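Local coordinates for protein FLUORESCENT IN BLUE LIGHT, chloroplastic (Arabidopsis thaliana, PDB 4YVO) that negatively regulates tetrapyrrole synthesis, including that of chlorophyll, in chloroplasts, probably by repressing glutamyl-tRNA reductase, with which its TPR domain mediates complex formation, at residues G130-Y135 with D156-R161. Sequence-based numbering, arbitrary orientation. Where two conformers were deposited one is given.
Sequences GITEAY and DTYIAR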
loop_
_atom_site.group_PDB
_atom_site.type_symbol
_atom_site.label_atom_id
_atom_site.label_comp_id
_atom_site.label_asym_id
_atom_site.label_seq_id
_atom_site.Cartn_x
_atom_site.Cartn_y
_atom_site.Cartn_z
ATOM N N GLY A 130 -6.691 6.542 -2.188
ATOM C CA GLY A 130 -6.228 5.253 -1.698
ATOM C C GLY A 130 -6.459 4.946 -0.228
ATOM O O GLY A 130 -6.172 3.834 0.218
ATOM N N ILE A 131 -6.968 5.898 0.543
ATOM C CA ILE A 131 -7.103 5.562 1.954
ATOM C C ILE A 131 -8.166 4.523 2.237
ATOM O O ILE A 131 -7.927 3.680 3.099
ATOM C CB ILE A 131 -7.186 6.746 2.926
ATOM C CG1 ILE A 131 -8.531 7.465 2.865
ATOM C CG2 ILE A 131 -6.049 7.685 2.696
ATOM C CD1 ILE A 131 -8.734 8.351 4.087
ATOM N N THR A 132 -9.264 4.489 1.486
ATOM C CA THR A 132 -10.273 3.455 1.707
ATOM C C THR A 132 -9.682 2.054 1.568
ATOM O O THR A 132 -9.852 1.194 2.440
ATOM C CB THR A 132 -11.455 3.615 0.739
ATOM O OG1 THR A 132 -11.931 4.961 0.813
ATOM C CG2 THR A 132 -12.584 2.641 1.092
ATOM N N GLU A 133 -8.966 1.833 0.477
ATOM C CA GLU A 133 -8.338 0.545 0.238
ATOM C C GLU A 133 -7.331 0.206 1.338
ATOM O O GLU A 133 -7.227 -0.949 1.766
ATOM C CB GLU A 133 -7.637 0.549 -1.117
ATOM C CG GLU A 133 -7.077 -0.792 -1.485
ATOM C CD GLU A 133 -6.487 -0.813 -2.877
ATOM O OE1 GLU A 133 -6.703 0.157 -3.641
ATOM O OE2 GLU A 133 -5.808 -1.805 -3.206
ATOM N N ALA A 134 -6.593 1.208 1.801
ATOM C CA ALA A 134 -5.613 0.981 2.858
ATOM C C ALA A 134 -6.274 0.535 4.165
ATOM O O ALA A 134 -5.761 -0.354 4.847
ATOM C CB ALA A 134 -4.753 2.212 3.072
ATOM N N TYR A 135 -7.404 1.138 4.522
ATOM C CA TYR A 135 -8.101 0.711 5.737
ATOM C C TYR A 135 -8.484 -0.761 5.659
ATOM O O TYR A 135 -8.308 -1.513 6.622
ATOM C CB TYR A 135 -9.374 1.517 5.973
ATOM C CG TYR A 135 -9.190 2.939 6.439
ATOM C CD1 TYR A 135 -8.243 3.278 7.396
ATOM C CD2 TYR A 135 -9.984 3.945 5.928
ATOM C CE1 TYR A 135 -8.103 4.585 7.831
ATOM C CE2 TYR A 135 -9.857 5.242 6.354
ATOM C CZ TYR A 135 -8.921 5.565 7.300
ATOM O OH TYR A 135 -8.825 6.874 7.702
ATOM N N ASP A 156 -14.329 -1.186 10.563
ATOM C CA ASP A 156 -15.466 -0.288 10.741
ATOM C C ASP A 156 -15.281 0.996 9.931
ATOM O O ASP A 156 -16.220 1.480 9.295
ATOM C CB ASP A 156 -15.683 0.040 12.220
ATOM C CG ASP A 156 -16.267 -1.130 13.003
ATOM O OD1 ASP A 156 -16.797 -2.081 12.383
ATOM O OD2 ASP A 156 -16.201 -1.096 14.249
ATOM N N THR A 157 -14.067 1.535 9.938
ATOM C CA THR A 157 -13.781 2.746 9.176
ATOM C C THR A 157 -13.849 2.483 7.670
ATOM O O THR A 157 -14.375 3.295 6.903
ATOM C CB THR A 157 -12.411 3.318 9.553
ATOM O OG1 THR A 157 -12.375 3.544 10.966
ATOM C CG2 THR A 157 -12.157 4.635 8.833
ATOM N N TYR A 158 -13.317 1.338 7.261
ATOM C CA TYR A 158 -13.373 0.894 5.876
ATOM C C TYR A 158 -14.816 0.870 5.365
ATOM O O TYR A 158 -15.134 1.488 4.339
ATOM C CB TYR A 158 -12.727 -0.485 5.791
ATOM C CG TYR A 158 -12.849 -1.221 4.484
ATOM C CD1 TYR A 158 -12.320 -0.701 3.311
ATOM C CD2 TYR A 158 -13.464 -2.467 4.432
ATOM C CE1 TYR A 158 -12.409 -1.402 2.111
ATOM C CE2 TYR A 158 -13.551 -3.171 3.248
ATOM C CZ TYR A 158 -13.025 -2.635 2.092
ATOM O OH TYR A 158 -13.120 -3.348 0.923
ATOM N N ILE A 159 -15.690 0.174 6.085
ATOM C CA ILE A 159 -17.094 0.086 5.684
ATOM C C ILE A 159 -17.783 1.455 5.724
ATOM O O ILE A 159 -18.533 1.807 4.805
ATOM C CB ILE A 159 -17.882 -0.932 6.551
ATOM C CG1 ILE A 159 -17.295 -2.342 6.396
ATOM C CG2 ILE A 159 -19.374 -0.914 6.198
ATOM C CD1 ILE A 159 -17.362 -2.913 4.985
ATOM N N ALA A 160 -17.520 2.229 6.777
ATOM C CA ALA A 160 -18.116 3.556 6.912
ATOM C C ALA A 160 -17.735 4.420 5.717
ATOM O O ALA A 160 -18.543 5.184 5.186
ATOM C CB ALA A 160 -17.664 4.225 8.214
ATOM N N ARG A 161 -16.490 4.284 5.283
ATOM C CA ARG A 161 -16.017 5.053 4.148
ATOM C C ARG A 161 -16.642 4.562 2.834
ATOM O O ARG A 161 -17.077 5.373 2.016
ATOM C CB ARG A 161 -14.492 5.038 4.108
ATOM C CG ARG A 161 -13.909 6.055 3.195
ATOM C CD ARG A 161 -12.450 6.318 3.530
ATOM N NE ARG A 161 -11.861 7.166 2.508
ATOM C CZ ARG A 161 -11.795 8.486 2.579
ATOM N NH1 ARG A 161 -12.258 9.132 3.657
ATOM N NH2 ARG A 161 -11.237 9.158 1.580
HETATM O O HOH W 1 -10.029 7.225 -0.210
#
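With CG anti to the backbone N (chi1 -166°) and the chain extended from there to NE, Arg-161 reaches across to Thr-132 and Ile-131. Thr-132 holds OG1 anti to its carbonyl carbon (chi1 -52°), where it meets Arg-161 NE. NE donates a bent hydrogen bond to this OG1 (2.8 Å, 131° at the hydrogen). OG1 lies near the guanidinium plane. In the conformer given, Ile-131 lies across one face of that group, with CD1 3.4 Å from Arg-161 CZ. Water 1 accepts from Arg-161 NH2 at 2.9 Å and, weakly, from Thr-132 N, so it links the guanidinium to the first turn of helix 131-144. This helix and helix 148-162 form the antiparallel hairpin of TPR 3, the last repeat of the domain. The axes of 131-135 and 156-161 approach to 8.7 Å. One turn after Ile-131, Tyr-135 takes Thr-157 CG2 over one face of its ring in a CH-pi contact, 3.7 Å from the centroid. Arg-161 CD meets the edge of the same ring. Cutting Arg-161 back to an alanine is likely to leave Thr-132 OG1 without its NE donor and water 1 without its NH2 donor. Tyr-158 turns its ring edge to Thr-132 O, with CD1 at 3.2 Å. Ile-131 and Tyr-135 also touch Leu-119 of helix 108-125.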